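Local coordinates for acyl-[acyl-carrier-protein]--UDP-N-acetylglucosamine O-acyltransferase (Acinetobacter baumannii, PDB 4E6U) that transfers a hydroxyacyl chain from acyl carrier protein to UDP-N-acetylglucosamine, the first step in making the lipid A of bacterial lipopolysaccharide, at residues H162-I167 against I179-V183; A196-I201 against L217-Y221; M120-I125 against F137-G142. One frame throughout, in Å; residues are numbered along the deposited sequence. Where two conformers were deposited one is given.

Interaction 1 (H162-I167 against I179-V183); sequences HQFCKI and ILKDV. With EDO (1,2-ethanediol), chain I.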
loop_
_atom_site.group_PDB
_atom_site.type_symbol
_atom_site.label_atom_id
_atom_site.label_comp_id
_atom_site.label_asym_id
_atom_site.label_seq_id
_atom_site.Cartn_x
_atom_site.Cartn_y
_atom_site.Cartn_z
ATOM N N HIS A 162 -3.769 -14.142 1.718
ATOM C CA HIS A 162 -4.654 -14.683 0.685
ATOM C C HIS A 162 -6.002 -15.153 1.242
ATOM O O HIS A 162 -6.098 -15.584 2.391
ATOM C CB HIS A 162 -3.925 -15.871 0.017
ATOM C CG HIS A 162 -4.554 -16.375 -1.250
ATOM N ND1 HIS A 162 -5.543 -17.340 -1.271
ATOM C CD2 HIS A 162 -4.286 -16.086 -2.547
ATOM C CE1 HIS A 162 -5.873 -17.600 -2.527
ATOM N NE2 HIS A 162 -5.127 -16.852 -3.321
ATOM N N GLN A 163 -7.030 -15.070 0.404
ATOM C CA GLN A 163 -8.388 -15.519 0.783
ATOM C C GLN A 163 -8.406 -16.905 1.424
ATOM O O GLN A 163 -7.648 -17.808 1.024
ATOM C CB GLN A 163 -9.341 -15.471 -0.419
ATOM C CG GLN A 163 -8.867 -16.309 -1.597
ATOM C CD GLN A 163 -9.883 -16.442 -2.726
ATOM O OE1 GLN A 163 -10.979 -15.897 -2.670
ATOM N NE2 GLN A 163 -9.506 -17.182 -3.762
ATOM N N PHE A 164 -9.237 -17.042 2.451
ATOM C CA PHE A 164 -9.500 -18.313 3.148
ATOM C C PHE A 164 -8.387 -18.788 4.061
ATOM O O PHE A 164 -8.550 -19.797 4.757
ATOM C CB PHE A 164 -9.912 -19.446 2.185
ATOM C CG PHE A 164 -11.189 -19.174 1.462
ATOM C CD1 PHE A 164 -12.408 -19.322 2.119
ATOM C CD2 PHE A 164 -11.181 -18.766 0.136
ATOM C CE1 PHE A 164 -13.611 -19.070 1.442
ATOM C CE2 PHE A 164 -12.373 -18.503 -0.532
ATOM C CZ PHE A 164 -13.577 -18.656 0.130
ATOM N N CYS A 165 -7.265 -18.077 4.106
ATOM C CA CYS A 165 -6.208 -18.462 5.033
ATOM C C CYS A 165 -6.596 -18.285 6.502
ATOM O O CYS A 165 -7.485 -17.484 6.841
ATOM C CB CYS A 165 -4.930 -17.674 4.754
ATOM S SG CYS A 165 -4.101 -18.145 3.223
ATOM N N LYS A 166 -5.925 -19.037 7.368
ATOM C CA LYS A 166 -6.140 -18.982 8.801
ATOM C C LYS A 166 -4.823 -18.684 9.489
ATOM O O LYS A 166 -3.838 -19.399 9.313
ATOM C CB LYS A 166 -6.754 -20.304 9.301
ATOM C CG LYS A 166 -8.052 -20.612 8.593
ATOM C CD LYS A 166 -8.658 -21.966 8.978
ATOM C CE LYS A 166 -9.867 -22.272 8.118
ATOM N NZ LYS A 166 -10.980 -21.289 8.297
ATOM N N ILE A 167 -4.788 -17.597 10.250
ATOM C CA ILE A 167 -3.582 -17.123 10.911
ATOM C C ILE A 167 -3.851 -17.201 12.393
ATOM O O ILE A 167 -4.654 -16.434 12.954
ATOM C CB ILE A 167 -3.259 -15.657 10.511
ATOM C CG1 ILE A 167 -3.359 -15.473 8.991
ATOM C CG2 ILE A 167 -1.914 -15.239 11.090
ATOM C CD1 ILE A 167 -2.416 -16.345 8.171
ATOM N N ILE A 179 1.280 -14.261 2.236
ATOM C CA ILE A 179 0.830 -15.474 2.905
ATOM C C ILE A 179 -0.240 -16.160 2.081
ATOM O O ILE A 179 -1.317 -15.609 1.865
ATOM C CB ILE A 179 0.312 -15.159 4.329
ATOM C CG1 ILE A 179 1.411 -14.492 5.174
ATOM C CG2 ILE A 179 -0.241 -16.431 4.996
ATOM C CD1 ILE A 179 2.672 -15.326 5.383
ATOM N N LEU A 180 0.063 -17.366 1.606
ATOM C CA LEU A 180 -0.838 -18.087 0.704
ATOM C C LEU A 180 -1.483 -19.312 1.337
ATOM O O LEU A 180 -2.403 -19.897 0.755
ATOM C CB LEU A 180 -0.099 -18.509 -0.574
ATOM C CG LEU A 180 0.541 -17.396 -1.395
ATOM C CD1 LEU A 180 1.287 -18.011 -2.581
ATOM C CD2 LEU A 180 -0.505 -16.399 -1.870
ATOM N N LYS A 181 -0.994 -19.692 2.517
ATOM C CA LYS A 181 -1.483 -20.860 3.245
ATOM C C LYS A 181 -1.585 -20.512 4.726
ATOM O O LYS A 181 -1.262 -19.393 5.129
ATOM C CB LYS A 181 -0.556 -22.064 3.017
ATOM C CG LYS A 181 -0.589 -22.564 1.575
ATOM C CD LYS A 181 0.201 -23.836 1.426
ATOM C CE LYS A 181 0.153 -24.329 0.006
ATOM N NZ LYS A 181 1.109 -25.467 -0.154
ATOM N N ASP A 182 -2.047 -21.453 5.539
ATOM C CA ASP A 182 -2.316 -21.155 6.939
ATOM C C ASP A 182 -1.044 -21.000 7.741
ATOM O O ASP A 182 -0.036 -21.675 7.450
ATOM C CB ASP A 182 -3.150 -22.260 7.570
ATOM C CG ASP A 182 -4.555 -22.320 7.031
ATOM O OD1 ASP A 182 -4.972 -21.468 6.197
ATOM O OD2 ASP A 182 -5.266 -23.249 7.465
ATOM N N VAL A 183 -1.084 -20.130 8.749
ATOM C CA VAL A 183 0.032 -19.954 9.661
ATOM C C VAL A 183 -0.408 -20.445 11.025
ATOM O O VAL A 183 -1.254 -19.831 11.670
ATOM C CB VAL A 183 0.511 -18.485 9.726
ATOM C CG1 VAL A 183 1.687 -18.330 10.701
ATOM C CG2 VAL A 183 0.913 -18.009 8.331
HETATM C C1 EDO I . -7.327 -19.870 -5.057
HETATM O O1 EDO I . -8.236 -19.678 -3.967
HETATM C C2 EDO I . -6.622 -21.211 -4.891
HETATM O O2 EDO I . -5.213 -20.993 -4.762
HETATM O O HOH W 1 -7.316 -22.326 5.398
#
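His-162 and Ile-179 begin the contact with a backbone bond between successive coils of the left-handed parallel beta-helix, His-162 N donating to Ile-179 O over 2.9 Å, close to straight out from the carbonyl. The chain then rounds a type II turn, His-162 to Cys-165, closed by Cys-165 N donating to His-162 O; His-162 ND1 donates to a lone pair of Gln-163 O, which helps fix the imidazole's rotation. Beyond it a side chain serves as the acceptor: Asp-182 OD1 accepts Lys-166 N at 2.9 Å, the N-H coming from above the carboxylate plane, 65° out of it. The same oxygen takes a 2.6 Å bond from water 1, which also donates to Phe-164 O. OD2 is bonded to Ser-259, so the short acid has partners on both oxygens. Its CG lies beside its own backbone N (chi1 -68°), which brings the carboxylate alongside the CB and CG of Lys-166. Val-183 N donates to Lys-166 O at 2.9 Å, in a single backbone bridge between Ile-167 and Val-183.

The small thiol of Cys-165 fits against a peptide, SG lying 3.4 Å from Leu-180 C; Leu-180 O bonds Arg-261. Toward the core, Ile-167 CD1 reaches Val-183 CG2 at 3.7 Å and Ile-179 CG2 at 3.8 Å. Lys-181 O, buried here, has no partner in the model. Polar bonding thus follows the wall while hydrocarbon fills the core, and just past the turn the acceptor is a carboxylate, whose charge may make up for the indirect approach of the Lys-166 amide.

Interaction 2 (A196-I201 against L217-Y221); sequences AFGINI and LREAY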
loop_
_atom_site.group_PDB
_atom_site.type_symbol
_atom_site.label_atom_id
_atom_site.label_comp_id
_atom_site.label_asym_id
_atom_site.label_seq_id
_atom_site.Cartn_x
_atom_site.Cartn_y
_atom_site.Cartn_z
ATOM N N ALA A 196 7.730 -20.869 6.956
ATOM C CA ALA A 196 7.817 -20.862 8.426
ATOM C C ALA A 196 9.285 -20.861 8.853
ATOM O O ALA A 196 10.110 -21.538 8.226
ATOM C CB ALA A 196 7.093 -22.066 9.031
ATOM N N PHE A 197 9.623 -20.096 9.890
ATOM C CA PHE A 197 11.018 -20.057 10.361
ATOM C C PHE A 197 11.251 -20.469 11.806
ATOM O O PHE A 197 12.400 -20.600 12.241
ATOM C CB PHE A 197 11.818 -18.762 10.026
ATOM C CG PHE A 197 11.947 -18.445 8.577
ATOM C CD1 PHE A 197 10.937 -17.783 7.883
ATOM C CD2 PHE A 197 13.135 -18.732 7.918
ATOM C CE1 PHE A 197 11.087 -17.480 6.531
ATOM C CE2 PHE A 197 13.297 -18.428 6.576
ATOM C CZ PHE A 197 12.275 -17.797 5.881
ATOM N N GLY A 198 10.187 -20.745 12.536
ATOM C CA GLY A 198 10.350 -21.159 13.923
ATOM C C GLY A 198 9.166 -20.747 14.759
ATOM O O GLY A 198 8.171 -20.262 14.232
ATOM N N ILE A 199 9.284 -20.972 16.060
ATOM C CA ILE A 199 8.263 -20.652 17.042
ATOM C C ILE A 199 8.548 -19.251 17.566
ATOM O O ILE A 199 9.708 -18.822 17.608
ATOM C CB ILE A 199 8.315 -21.684 18.226
ATOM C CG1 ILE A 199 7.839 -23.077 17.769
ATOM C CG2 ILE A 199 7.506 -21.209 19.425
ATOM C CD1 ILE A 199 6.370 -23.155 17.349
ATOM N N ASN A 200 7.490 -18.545 17.950
ATOM C CA ASN A 200 7.592 -17.221 18.552
ATOM C C ASN A 200 8.117 -17.343 19.981
ATOM O O ASN A 200 7.377 -17.176 20.954
ATOM C CB ASN A 200 6.213 -16.550 18.503
ATOM C CG ASN A 200 6.238 -15.105 18.948
ATOM O OD1 ASN A 200 7.304 -14.520 19.138
ATOM N ND2 ASN A 200 5.055 -14.523 19.120
ATOM N N ILE A 201 9.410 -17.643 20.091
ATOM C CA ILE A 201 10.046 -17.924 21.379
ATOM C C ILE A 201 10.070 -16.680 22.272
ATOM O O ILE A 201 9.640 -16.732 23.427
ATOM C CB ILE A 201 11.472 -18.521 21.190
ATOM C CG1 ILE A 201 11.378 -19.940 20.606
ATOM C CG2 ILE A 201 12.243 -18.541 22.518
ATOM C CD1 ILE A 201 12.660 -20.431 19.922
ATOM N N LEU A 217 6.936 -26.986 22.421
ATOM C CA LEU A 217 6.476 -26.343 21.198
ATOM C C LEU A 217 7.532 -26.388 20.096
ATOM O O LEU A 217 7.192 -26.532 18.928
ATOM C CB LEU A 217 6.014 -24.908 21.490
ATOM C CG LEU A 217 4.872 -24.788 22.511
ATOM C CD1 LEU A 217 4.606 -23.329 22.831
ATOM C CD2 LEU A 217 3.600 -25.460 22.020
ATOM N N ARG A 218 8.800 -26.310 20.478
ATOM C CA ARG A 218 9.894 -26.458 19.519
ATOM C C ARG A 218 9.939 -27.869 18.932
ATOM O O ARG A 218 10.158 -28.037 17.735
ATOM C CB ARG A 218 11.229 -26.089 20.152
ATOM C CG ARG A 218 11.321 -24.595 20.468
ATOM C CD ARG A 218 12.528 -24.248 21.298
ATOM N NE ARG A 218 13.752 -24.270 20.507
ATOM C CZ ARG A 218 14.870 -23.631 20.844
ATOM N NH1 ARG A 218 14.915 -22.908 21.960
ATOM N NH2 ARG A 218 15.942 -23.714 20.064
ATOM N N GLU A 219 9.698 -28.873 19.776
ATOM C CA GLU A 219 9.629 -30.253 19.288
ATOM C C GLU A 219 8.435 -30.439 18.366
ATOM O O GLU A 219 8.547 -31.066 17.312
ATOM C CB GLU A 219 9.554 -31.247 20.454
ATOM C CG GLU A 219 10.796 -31.274 21.345
ATOM C CD GLU A 219 10.601 -32.128 22.588
ATOM O OE1 GLU A 219 11.617 -32.629 23.116
ATOM O OE2 GLU A 219 9.443 -32.306 23.030
ATOM N N ALA A 220 7.302 -29.831 18.737
ATOM C CA ALA A 220 6.130 -29.876 17.893
ATOM C C ALA A 220 6.401 -29.239 16.529
ATOM O O ALA A 220 5.993 -29.769 15.491
ATOM C CB ALA A 220 4.939 -29.198 18.597
ATOM N N TYR A 221 7.103 -28.100 16.550
ATOM C CA TYR A 221 7.493 -27.419 15.319
ATOM C C TYR A 221 8.327 -28.355 14.432
ATOM O O TYR A 221 8.090 -28.458 13.228
ATOM C CB TYR A 221 8.264 -26.125 15.638
ATOM C CG TYR A 221 8.649 -25.377 14.392
ATOM C CD1 TYR A 221 7.848 -24.339 13.914
ATOM C CD2 TYR A 221 9.785 -25.722 13.672
ATOM C CE1 TYR A 221 8.182 -23.652 12.744
ATOM C CE2 TYR A 221 10.127 -25.041 12.496
ATOM C CZ TYR A 221 9.318 -24.007 12.052
ATOM O OH TYR A 221 9.653 -23.343 10.886
HETATM O O HOH W 2 12.893 -23.451 10.369
#
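Ala-196 meets the phenol end of Tyr-221 where the last strand of a beta hairpin packs against a helix, a beta-alpha contact within the C-terminal domain that follows the beta-helix. Strand 196-199 and the 217-221 portion of helix 211-225 run nearly antiparallel, at 156°, with their axes 8.3 Å apart at closest. The small methyl of Ala-196 leaves space for the hydroxyl, its CB lying 3.4 Å from Tyr-221 OH. Phe-197 points away from the helix, its side chain touching Ser-190 on the neighbouring strand, and contributes mainly backbone; water 2 joins Phe-197 O weakly to the tyrosine hydroxyl.

Gly-198 follows, at a phi of 150° that residues with a side chain rarely adopt. Its bare CA sits over one face of the Tyr-221 ring, 3.9 Å from the centroid in a CH-pi contact, displaced toward the rim. The ring comes this far because CG of Tyr-221 is anti to its backbone N (chi1 -178°), which sends the side chain across to the strand. Although the hydroxyl lies close to Gly-198 N, the angle is too poor for a hydrogen bond.

Ile-199 points into the interface and slides past Tyr-221 in the opposite direction, its CG1 meeting Tyr-221 CB at 3.7 Å and Leu-217 O at the same distance. Met-204 covers this isoleucine and Leu-217 together, so a branched apolar chain suits the spot. Asn-200 then caps helix 201-206, with OD1 weakly bonded to Gly-203 N and ND2 held by Tyr-170 O. Ile-201, in the first turn of that helix, crosses Arg-218 at about a right angle and lays CD1 over one face of the guanidinium, 3.9 Å from NH1.

Interaction 3 (M120-I125 against F137-G142); sequences MVNTHI and FANNVG. With EDO (1,2-ethanediol), chain J.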
loop_
_atom_site.group_PDB
_atom_site.type_symbol
_atom_site.label_atom_id
_atom_site.label_comp_id
_atom_site.label_asym_id
_atom_site.label_seq_id
_atom_site.Cartn_x
_atom_site.Cartn_y
_atom_site.Cartn_z
ATOM N N MET A 120 -3.186 -0.395 11.877
ATOM C CA MET A 120 -2.403 0.767 11.460
ATOM C C MET A 120 -2.833 1.271 10.102
ATOM O O MET A 120 -3.698 0.693 9.440
ATOM C CB MET A 120 -0.915 0.449 11.474
ATOM C CG MET A 120 -0.391 0.243 12.872
ATOM S SD MET A 120 1.413 0.098 12.856
ATOM C CE MET A 120 1.713 -0.785 14.372
ATOM N N VAL A 121 -2.242 2.388 9.696
ATOM C CA VAL A 121 -2.710 3.076 8.489
ATOM C C VAL A 121 -2.847 2.128 7.306
ATOM O O VAL A 121 -1.964 1.308 7.030
ATOM C CB VAL A 121 -1.775 4.254 8.123
ATOM C CG1 VAL A 121 -2.076 4.805 6.763
ATOM C CG2 VAL A 121 -1.870 5.368 9.169
ATOM N N ASN A 122 -3.953 2.260 6.584
ATOM C CA ASN A 122 -4.230 1.469 5.385
ATOM C C ASN A 122 -4.254 -0.031 5.637
ATOM O O ASN A 122 -3.742 -0.819 4.833
ATOM C CB ASN A 122 -3.232 1.814 4.255
ATOM C CG ASN A 122 -3.641 1.220 2.888
ATOM O OD1 ASN A 122 -2.785 0.893 2.060
ATOM N ND2 ASN A 122 -4.937 1.060 2.658
ATOM N N THR A 123 -4.854 -0.437 6.745
ATOM C CA THR A 123 -5.203 -1.866 6.931
ATOM C C THR A 123 -6.513 -2.125 6.209
ATOM O O THR A 123 -7.489 -1.387 6.385
ATOM C CB THR A 123 -5.367 -2.245 8.415
ATOM O OG1 THR A 123 -4.135 -2.007 9.098
ATOM C CG2 THR A 123 -5.722 -3.737 8.559
ATOM N N HIS A 124 -6.542 -3.170 5.390
ATOM C CA HIS A 124 -7.754 -3.625 4.741
ATOM C C HIS A 124 -8.215 -4.925 5.336
ATOM O O HIS A 124 -7.449 -5.896 5.368
ATOM C CB HIS A 124 -7.534 -3.835 3.250
ATOM C CG HIS A 124 -8.728 -4.417 2.553
ATOM N ND1 HIS A 124 -9.842 -3.666 2.267
ATOM C CD2 HIS A 124 -8.984 -5.668 2.085
ATOM C CE1 HIS A 124 -10.735 -4.423 1.648
ATOM N NE2 HIS A 124 -10.237 -5.643 1.521
ATOM N N ILE A 125 -9.451 -4.941 5.804
ATOM C CA ILE A 125 -10.106 -6.177 6.240
ATOM C C ILE A 125 -11.250 -6.468 5.282
ATOM O O ILE A 125 -12.261 -5.764 5.260
ATOM C CB ILE A 125 -10.640 -6.078 7.693
ATOM C CG1 ILE A 125 -9.541 -5.658 8.678
ATOM C CG2 ILE A 125 -11.344 -7.386 8.117
ATOM C CD1 ILE A 125 -8.372 -6.602 8.800
ATOM N N PHE A 137 -1.972 -5.054 13.169
ATOM C CA PHE A 137 -1.768 -5.041 11.724
ATOM C C PHE A 137 -0.972 -3.794 11.408
ATOM O O PHE A 137 -1.460 -2.678 11.613
ATOM C CB PHE A 137 -3.102 -4.999 10.992
ATOM C CG PHE A 137 -4.026 -6.125 11.347
ATOM C CD1 PHE A 137 -4.022 -7.301 10.601
ATOM C CD2 PHE A 137 -4.866 -6.024 12.446
ATOM C CE1 PHE A 137 -4.868 -8.340 10.924
ATOM C CE2 PHE A 137 -5.725 -7.043 12.775
ATOM C CZ PHE A 137 -5.729 -8.217 12.012
ATOM N N ALA A 138 0.257 -3.966 10.946
ATOM C CA ALA A 138 1.092 -2.828 10.591
ATOM C C ALA A 138 0.628 -2.186 9.291
ATOM O O ALA A 138 -0.313 -2.640 8.644
ATOM C CB ALA A 138 2.559 -3.230 10.524
ATOM N N ASN A 139 1.269 -1.094 8.925
ATOM C CA ASN A 139 0.794 -0.312 7.798
ATOM C C ASN A 139 0.626 -1.113 6.528
ATOM O O ASN A 139 1.447 -1.983 6.231
ATOM C CB ASN A 139 1.779 0.831 7.502
ATOM C CG ASN A 139 1.675 1.944 8.494
ATOM O OD1 ASN A 139 1.667 1.707 9.685
ATOM N ND2 ASN A 139 1.600 3.192 7.998
ATOM N N ASN A 140 -0.402 -0.799 5.754
ATOM C CA ASN A 140 -0.572 -1.357 4.402
ATOM C C ASN A 140 -0.815 -2.874 4.346
ATOM O O ASN A 140 -0.578 -3.507 3.313
ATOM C CB ASN A 140 0.621 -0.993 3.491
ATOM C CG ASN A 140 0.788 0.505 3.281
ATOM O OD1 ASN A 140 -0.179 1.248 3.207
ATOM N ND2 ASN A 140 2.021 0.947 3.176
ATOM N N VAL A 141 -1.287 -3.440 5.447
ATOM C CA VAL A 141 -1.612 -4.874 5.462
ATOM C C VAL A 141 -2.933 -5.121 4.736
ATOM O O VAL A 141 -3.919 -4.405 4.972
ATOM C CB VAL A 141 -1.621 -5.410 6.894
ATOM C CG1 VAL A 141 -2.313 -6.780 6.955
ATOM C CG2 VAL A 141 -0.205 -5.507 7.411
ATOM N N GLY A 142 -2.946 -6.093 3.843
ATOM C CA GLY A 142 -4.159 -6.470 3.132
ATOM C C GLY A 142 -4.606 -7.846 3.551
ATOM O O GLY A 142 -3.890 -8.822 3.323
HETATM C C1 EDO J . 5.053 1.566 10.231
HETATM O O1 EDO J . 4.242 0.425 10.558
HETATM C C2 EDO J . 5.319 1.628 8.729
HETATM O O2 EDO J . 5.058 0.347 8.138
HETATM O O HOH W 3 -4.121 -2.428 2.720
#
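Phe-137 O accepts Met-120 N at 2.9 Å, joining two neighbouring coils of the left-handed beta-helix, and the ring of Phe-137 turns into the core, where Ile-125 CD1 lies over one face. Thr-123 OG1 lies beside its own backbone N (chi1 -61°), where it donates to Met-120 O and braces the turn of its coil, leaving CG2 3.8 Å from Phe-137 CB. Ala-138 is small enough for the sulfur of Met-120 to rest on it, SD to CA 3.7 Å. Asn-139 brings OD1 within 3.4 Å of Met-120 CB, and that oxygen also accepts a bond from a bound ethanediol. Asn-140, with the positive phi that asparagine tolerates in a type II turn, gives its N to Val-121 O at 2.9 Å. Val-141 O takes His-124 N at 2.9 Å, and water 3 links the same oxygen to Asn-122 O. Gly-142 closes the run as parallel bridge partner of His-124, whose ND1 bonds Ser-99. Matching turns therefore stack in register, backbone bonds satisfying peptide groups between the coils, so that the Asn-139 carboxamide can bond through OD1 to Gln-75 of a second subunit.

Overall arrangement
From the N terminus the chain winds through the early coils before interaction 3 opens, where 137-142 returns beside 120-125 after one circuit of the beta-helix, eleven residues intervening. Interaction 1 closes the same kind of circuit later, near the C-terminal end of the beta-helix, its centre about 16 Å from that of interaction 3. Interaction 2 follows, closing a mostly helical loop between a hairpin strand and helix 211-225, with its centre about 18 Å from that of interaction 1 and about 26 Å from that of interaction 3. The three lie in series, neither nested nor crossed: two tie coil to coil, and the third joins strand to helix in the C-terminal domain.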